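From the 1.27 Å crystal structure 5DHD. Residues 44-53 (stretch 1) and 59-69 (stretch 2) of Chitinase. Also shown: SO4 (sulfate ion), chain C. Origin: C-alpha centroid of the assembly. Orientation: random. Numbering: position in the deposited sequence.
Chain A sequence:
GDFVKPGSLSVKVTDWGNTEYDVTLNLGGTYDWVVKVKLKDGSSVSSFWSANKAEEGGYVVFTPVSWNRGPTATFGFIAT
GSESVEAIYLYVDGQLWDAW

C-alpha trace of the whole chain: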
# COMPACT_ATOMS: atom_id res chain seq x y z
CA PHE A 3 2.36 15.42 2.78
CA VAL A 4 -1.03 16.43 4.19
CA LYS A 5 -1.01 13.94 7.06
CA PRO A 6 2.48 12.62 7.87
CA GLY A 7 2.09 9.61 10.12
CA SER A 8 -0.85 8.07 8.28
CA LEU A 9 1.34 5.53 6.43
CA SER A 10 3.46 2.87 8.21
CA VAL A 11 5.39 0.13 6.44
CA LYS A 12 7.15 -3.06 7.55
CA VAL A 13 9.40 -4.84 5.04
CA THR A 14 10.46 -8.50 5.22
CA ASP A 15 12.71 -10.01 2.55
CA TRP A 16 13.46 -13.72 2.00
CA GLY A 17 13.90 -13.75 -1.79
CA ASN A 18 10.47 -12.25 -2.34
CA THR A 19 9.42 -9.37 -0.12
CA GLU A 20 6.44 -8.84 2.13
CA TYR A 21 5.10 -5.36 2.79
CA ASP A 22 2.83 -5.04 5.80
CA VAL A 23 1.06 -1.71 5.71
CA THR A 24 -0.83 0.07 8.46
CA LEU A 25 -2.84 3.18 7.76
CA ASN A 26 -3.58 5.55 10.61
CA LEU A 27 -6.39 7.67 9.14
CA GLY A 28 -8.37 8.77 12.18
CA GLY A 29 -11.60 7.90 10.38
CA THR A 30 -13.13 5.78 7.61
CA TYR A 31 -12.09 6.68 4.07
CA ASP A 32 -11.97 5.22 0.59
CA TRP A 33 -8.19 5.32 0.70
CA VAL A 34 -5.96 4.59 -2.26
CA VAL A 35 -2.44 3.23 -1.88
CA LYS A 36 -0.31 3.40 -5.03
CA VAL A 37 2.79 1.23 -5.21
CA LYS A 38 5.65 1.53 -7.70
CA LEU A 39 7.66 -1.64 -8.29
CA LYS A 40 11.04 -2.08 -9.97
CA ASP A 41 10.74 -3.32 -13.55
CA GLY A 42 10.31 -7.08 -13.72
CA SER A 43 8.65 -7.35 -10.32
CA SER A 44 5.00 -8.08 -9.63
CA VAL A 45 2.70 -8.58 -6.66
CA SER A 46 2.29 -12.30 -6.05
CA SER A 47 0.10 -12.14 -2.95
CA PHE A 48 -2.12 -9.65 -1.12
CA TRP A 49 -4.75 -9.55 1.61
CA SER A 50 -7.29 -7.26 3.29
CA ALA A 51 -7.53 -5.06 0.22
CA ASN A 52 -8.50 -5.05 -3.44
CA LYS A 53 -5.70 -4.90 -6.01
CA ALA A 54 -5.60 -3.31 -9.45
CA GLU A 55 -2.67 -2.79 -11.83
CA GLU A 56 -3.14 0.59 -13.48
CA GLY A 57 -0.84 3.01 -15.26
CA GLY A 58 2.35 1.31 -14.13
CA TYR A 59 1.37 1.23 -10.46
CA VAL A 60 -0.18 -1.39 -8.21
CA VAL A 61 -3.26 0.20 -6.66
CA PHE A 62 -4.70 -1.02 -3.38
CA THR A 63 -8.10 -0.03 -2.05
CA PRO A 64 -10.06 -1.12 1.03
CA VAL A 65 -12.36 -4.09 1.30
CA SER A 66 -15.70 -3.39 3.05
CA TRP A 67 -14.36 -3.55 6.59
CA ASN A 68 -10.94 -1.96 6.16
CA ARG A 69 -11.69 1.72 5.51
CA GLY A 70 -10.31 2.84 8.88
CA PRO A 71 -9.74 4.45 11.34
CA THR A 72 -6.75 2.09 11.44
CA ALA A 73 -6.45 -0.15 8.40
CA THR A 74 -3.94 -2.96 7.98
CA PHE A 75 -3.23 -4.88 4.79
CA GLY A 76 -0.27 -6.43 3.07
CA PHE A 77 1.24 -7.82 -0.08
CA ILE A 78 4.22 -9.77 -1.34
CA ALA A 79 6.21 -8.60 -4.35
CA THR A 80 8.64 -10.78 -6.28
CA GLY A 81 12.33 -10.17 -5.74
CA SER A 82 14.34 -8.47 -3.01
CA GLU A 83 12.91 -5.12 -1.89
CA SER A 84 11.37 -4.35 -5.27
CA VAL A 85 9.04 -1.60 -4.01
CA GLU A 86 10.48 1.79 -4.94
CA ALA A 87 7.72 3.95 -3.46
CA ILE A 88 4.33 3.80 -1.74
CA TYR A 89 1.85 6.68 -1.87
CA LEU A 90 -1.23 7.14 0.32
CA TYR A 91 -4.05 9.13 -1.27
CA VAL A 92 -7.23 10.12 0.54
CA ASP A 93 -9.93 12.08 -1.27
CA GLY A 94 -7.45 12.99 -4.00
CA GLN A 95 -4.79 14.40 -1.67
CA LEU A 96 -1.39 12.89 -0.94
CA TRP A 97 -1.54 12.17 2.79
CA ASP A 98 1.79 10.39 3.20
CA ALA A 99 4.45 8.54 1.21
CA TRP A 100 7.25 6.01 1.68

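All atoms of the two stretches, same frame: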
# COMPACT_ATOMS: atom_id res chain seq x y z
N SER A 44 6.45 -8.09 -9.65
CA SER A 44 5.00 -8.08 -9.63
C SER A 44 4.52 -8.52 -8.26
O SER A 44 5.26 -9.14 -7.50
CB SER A 44 4.39 -9.02 -10.70
OG SER A 44 4.74 -10.36 -10.48
N VAL A 45 3.28 -8.18 -7.94
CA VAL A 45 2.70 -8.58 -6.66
C VAL A 45 2.20 -10.00 -6.82
O VAL A 45 1.39 -10.29 -7.72
CB VAL A 45 1.55 -7.63 -6.26
CG1 VAL A 45 0.76 -8.21 -5.09
CG2 VAL A 45 2.12 -6.29 -5.89
N SER A 46 2.69 -10.90 -5.98
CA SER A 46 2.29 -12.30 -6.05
C SER A 46 1.23 -12.68 -5.02
O SER A 46 0.55 -13.69 -5.17
CB SER A 46 3.51 -13.21 -5.91
OG SER A 46 4.24 -12.91 -4.74
N SER A 47 1.09 -11.87 -3.98
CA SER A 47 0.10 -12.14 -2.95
C SER A 47 -0.35 -10.84 -2.27
O SER A 47 0.41 -9.89 -2.17
CB SER A 47 0.69 -13.06 -1.87
OG SER A 47 -0.27 -13.42 -0.89
N PHE A 48 -1.60 -10.81 -1.84
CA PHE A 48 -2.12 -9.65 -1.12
C PHE A 48 -3.33 -10.05 -0.30
O PHE A 48 -3.98 -11.08 -0.57
CB PHE A 48 -2.47 -8.47 -2.06
CG PHE A 48 -3.61 -8.75 -3.01
CD1 PHE A 48 -3.39 -9.41 -4.20
CD2 PHE A 48 -4.90 -8.34 -2.69
CE1 PHE A 48 -4.46 -9.68 -5.08
CE2 PHE A 48 -5.98 -8.60 -3.56
CZ PHE A 48 -5.75 -9.26 -4.74
N TRP A 49 -3.63 -9.26 0.72
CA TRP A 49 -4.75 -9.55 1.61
C TRP A 49 -5.30 -8.28 2.25
O TRP A 49 -4.59 -7.29 2.39
CB TRP A 49 -4.30 -10.54 2.71
CG TRP A 49 -3.04 -10.12 3.44
CD1 TRP A 49 -2.95 -9.35 4.58
CD2 TRP A 49 -1.69 -10.41 3.05
NE1 TRP A 49 -1.63 -9.13 4.91
CE2 TRP A 49 -0.83 -9.76 3.99
CE3 TRP A 49 -1.11 -11.14 2.00
CZ2 TRP A 49 0.57 -9.83 3.89
CZ3 TRP A 49 0.30 -11.20 1.90
CH2 TRP A 49 1.11 -10.54 2.85
N SER A 50 -6.58 -8.35 2.62
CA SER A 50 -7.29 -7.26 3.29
C SER A 50 -7.44 -6.01 2.45
O SER A 50 -7.63 -4.91 2.98
CB SER A 50 -6.61 -6.94 4.62
OG SER A 50 -6.46 -8.14 5.38
N ALA A 51 -7.39 -6.18 1.14
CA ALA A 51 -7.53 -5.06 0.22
C ALA A 51 -7.82 -5.60 -1.17
O ALA A 51 -7.68 -6.80 -1.43
CB ALA A 51 -6.22 -4.25 0.15
N ASN A 52 -8.25 -4.70 -2.05
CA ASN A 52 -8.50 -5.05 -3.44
C ASN A 52 -7.25 -4.57 -4.18
O ASN A 52 -6.64 -3.57 -3.78
CB ASN A 52 -9.77 -4.37 -3.96
CG ASN A 52 -11.05 -4.91 -3.28
OD1 ASN A 52 -11.35 -6.10 -3.37
ND2 ASN A 52 -11.77 -4.05 -2.61
N LYS A 53 -6.87 -5.27 -5.24
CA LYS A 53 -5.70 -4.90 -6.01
C LYS A 53 -6.03 -4.68 -7.48
O LYS A 53 -6.80 -5.42 -8.08
CB LYS A 53 -4.63 -5.99 -5.95
CG LYS A 53 -3.39 -5.63 -6.77
CD LYS A 53 -2.29 -6.70 -6.65
CE LYS A 53 -2.60 -7.92 -7.49
NZ LYS A 53 -2.48 -7.69 -8.97
N TYR A 59 1.37 1.33 -11.91
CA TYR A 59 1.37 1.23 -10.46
C TYR A 59 0.45 0.11 -10.00
O TYR A 59 -0.42 -0.33 -10.74
CB TYR A 59 0.86 2.54 -9.82
CG TYR A 59 1.84 3.69 -9.89
CD1 TYR A 59 2.07 4.37 -11.09
CD2 TYR A 59 2.58 4.05 -8.78
CE1 TYR A 59 3.04 5.38 -11.16
CE2 TYR A 59 3.54 5.05 -8.83
CZ TYR A 59 3.77 5.71 -10.03
OH TYR A 59 4.72 6.70 -10.08
N VAL A 60 0.68 -0.37 -8.78
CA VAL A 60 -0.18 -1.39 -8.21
C VAL A 60 -1.03 -0.56 -7.26
O VAL A 60 -0.51 0.12 -6.37
CB VAL A 60 0.61 -2.50 -7.46
CG1 VAL A 60 -0.37 -3.52 -6.88
CG2 VAL A 60 1.56 -3.20 -8.44
N VAL A 61 -2.34 -0.60 -7.46
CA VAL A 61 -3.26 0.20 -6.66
C VAL A 61 -4.08 -0.64 -5.70
O VAL A 61 -4.81 -1.55 -6.10
CB VAL A 61 -4.21 1.01 -7.59
CG1 VAL A 61 -5.12 1.89 -6.77
CG2 VAL A 61 -3.39 1.87 -8.57
N PHE A 62 -3.96 -0.32 -4.41
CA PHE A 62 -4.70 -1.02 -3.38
C PHE A 62 -5.79 -0.13 -2.82
O PHE A 62 -5.59 1.06 -2.59
CB PHE A 62 -3.76 -1.46 -2.23
CG PHE A 62 -2.79 -2.53 -2.62
CD1 PHE A 62 -3.19 -3.85 -2.74
CD2 PHE A 62 -1.46 -2.20 -2.87
CE1 PHE A 62 -2.27 -4.84 -3.10
CE2 PHE A 62 -0.53 -3.19 -3.23
CZ PHE A 62 -0.94 -4.50 -3.34
N THR A 63 -6.96 -0.73 -2.61
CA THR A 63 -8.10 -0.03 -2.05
C THR A 63 -8.71 -0.92 -0.97
O THR A 63 -8.52 -2.14 -0.98
CB THR A 63 -9.14 0.33 -3.14
OG1 THR A 63 -9.44 -0.82 -3.94
CG2 THR A 63 -8.59 1.43 -4.05
N PRO A 64 -9.47 -0.33 -0.04
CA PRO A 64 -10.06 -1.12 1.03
C PRO A 64 -11.20 -2.06 0.70
O PRO A 64 -12.00 -1.80 -0.20
CB PRO A 64 -10.53 -0.06 2.04
CG PRO A 64 -10.89 1.12 1.15
CD PRO A 64 -9.80 1.11 0.09
N VAL A 65 -11.24 -3.17 1.43
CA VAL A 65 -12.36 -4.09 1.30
C VAL A 65 -13.40 -3.44 2.23
O VAL A 65 -13.09 -2.47 2.93
CB VAL A 65 -12.00 -5.54 1.74
CG1 VAL A 65 -11.06 -6.14 0.69
CG2 VAL A 65 -11.36 -5.58 3.14
N SER A 66 -14.61 -3.97 2.25
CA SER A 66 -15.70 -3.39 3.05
C SER A 66 -15.39 -2.96 4.47
O SER A 66 -15.82 -1.88 4.92
CB SER A 66 -16.89 -4.36 3.08
OG SER A 66 -16.60 -5.49 3.88
N TRP A 67 -14.65 -3.78 5.19
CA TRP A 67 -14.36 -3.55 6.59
C TRP A 67 -13.05 -2.88 6.93
O TRP A 67 -12.75 -2.68 8.12
CB TRP A 67 -14.39 -4.89 7.33
CG TRP A 67 -13.52 -5.96 6.67
CD1 TRP A 67 -13.93 -6.93 5.81
CD2 TRP A 67 -12.11 -6.18 6.89
NE1 TRP A 67 -12.87 -7.76 5.48
CE2 TRP A 67 -11.74 -7.32 6.13
CE3 TRP A 67 -11.13 -5.53 7.66
CZ2 TRP A 67 -10.44 -7.82 6.12
CZ3 TRP A 67 -9.84 -6.03 7.65
CH2 TRP A 67 -9.50 -7.17 6.88
N ASN A 68 -12.27 -2.50 5.92
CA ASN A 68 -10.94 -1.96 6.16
C ASN A 68 -10.74 -0.51 5.73
O ASN A 68 -9.64 -0.15 5.29
CB ASN A 68 -9.93 -2.90 5.46
CG ASN A 68 -8.60 -2.98 6.18
OD1 ASN A 68 -8.48 -2.60 7.35
ND2 ASN A 68 -7.59 -3.52 5.49
N ARG A 69 -11.77 0.31 5.90
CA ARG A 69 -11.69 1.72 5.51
C ARG A 69 -11.09 2.62 6.60
O ARG A 69 -10.82 3.79 6.35
CB ARG A 69 -13.07 2.26 5.13
CG ARG A 69 -13.66 1.55 3.92
CD ARG A 69 -15.07 2.06 3.54
NE ARG A 69 -15.05 3.40 2.98
CZ ARG A 69 -15.58 4.48 3.56
NH1 ARG A 69 -16.18 4.37 4.74
NH2 ARG A 69 -15.45 5.67 2.99
S SO4 C . -4.92 -7.01 -11.56
O1 SO4 C . -3.62 -7.38 -12.12
O2 SO4 C . -5.92 -8.03 -11.92
O3 SO4 C . -5.34 -5.71 -12.09
O4 SO4 C . -4.81 -6.92 -10.09

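The firmest link between the two stretches is a reciprocal pair of backbone hydrogen bonds. Asn52 N donates to Thr63 O at 2.8 Å, almost straight at 171°, and Thr63 N donates back to Asn52 O at 3.1 Å. Together the two hydrogen bonds close the small ring typical of antiparallel strands and set the register, placing Lys53 opposite Phe62 as a non-hydrogen-bonded pair. There the α-hydrogens take over: Phe62 CA lies 3.2 Å from Asn52 O, and Lys53 CA lies 3.5 Å from Val61 O, both as CA-H...O contacts.

Beyond the ladder, a side chain substitutes for the backbone. Asn68 ND2 donates to Ser50 O at 2.9 Å, so an amide on the loop after the strand satisfies a carbonyl that sits outside the strand pairing. Asn68 is held in a type I turn, closed by Asn68 N donating to Val65 O at 3.1 Å. Close by, Ser50 OG approaches the edge of the Trp67 ring, 3.5 Å from CH2.

The two faces of the sheet differ in character. Asn52 and Thr63 share one, with Asn52 CB 3.6 Å from Thr63 OG1; polar side chains suit this more open side. Lys53 and Phe62 share the other, where the buried Phe62 ring is the hub. Its CE1 meets Phe48 CB at 3.8 Å and Lys53 CB at 3.9 Å, while Ala51, although its CA-to-CB bond points away overall, still brings CB to 4.2 Å from Phe62 CD1, a modest apolar contact. Val45 CG2 packs 3.9 Å from Val60 CG1, extending this apolar cluster with compact branched side chains.

Lys53 serves two environments. Its aliphatic CG rests 3.7 Å from Val60 CG1, but the chain end leads away, and Lys53 NZ donates to O4 of the sulfate at 2.7 Å, pairing opposite charges.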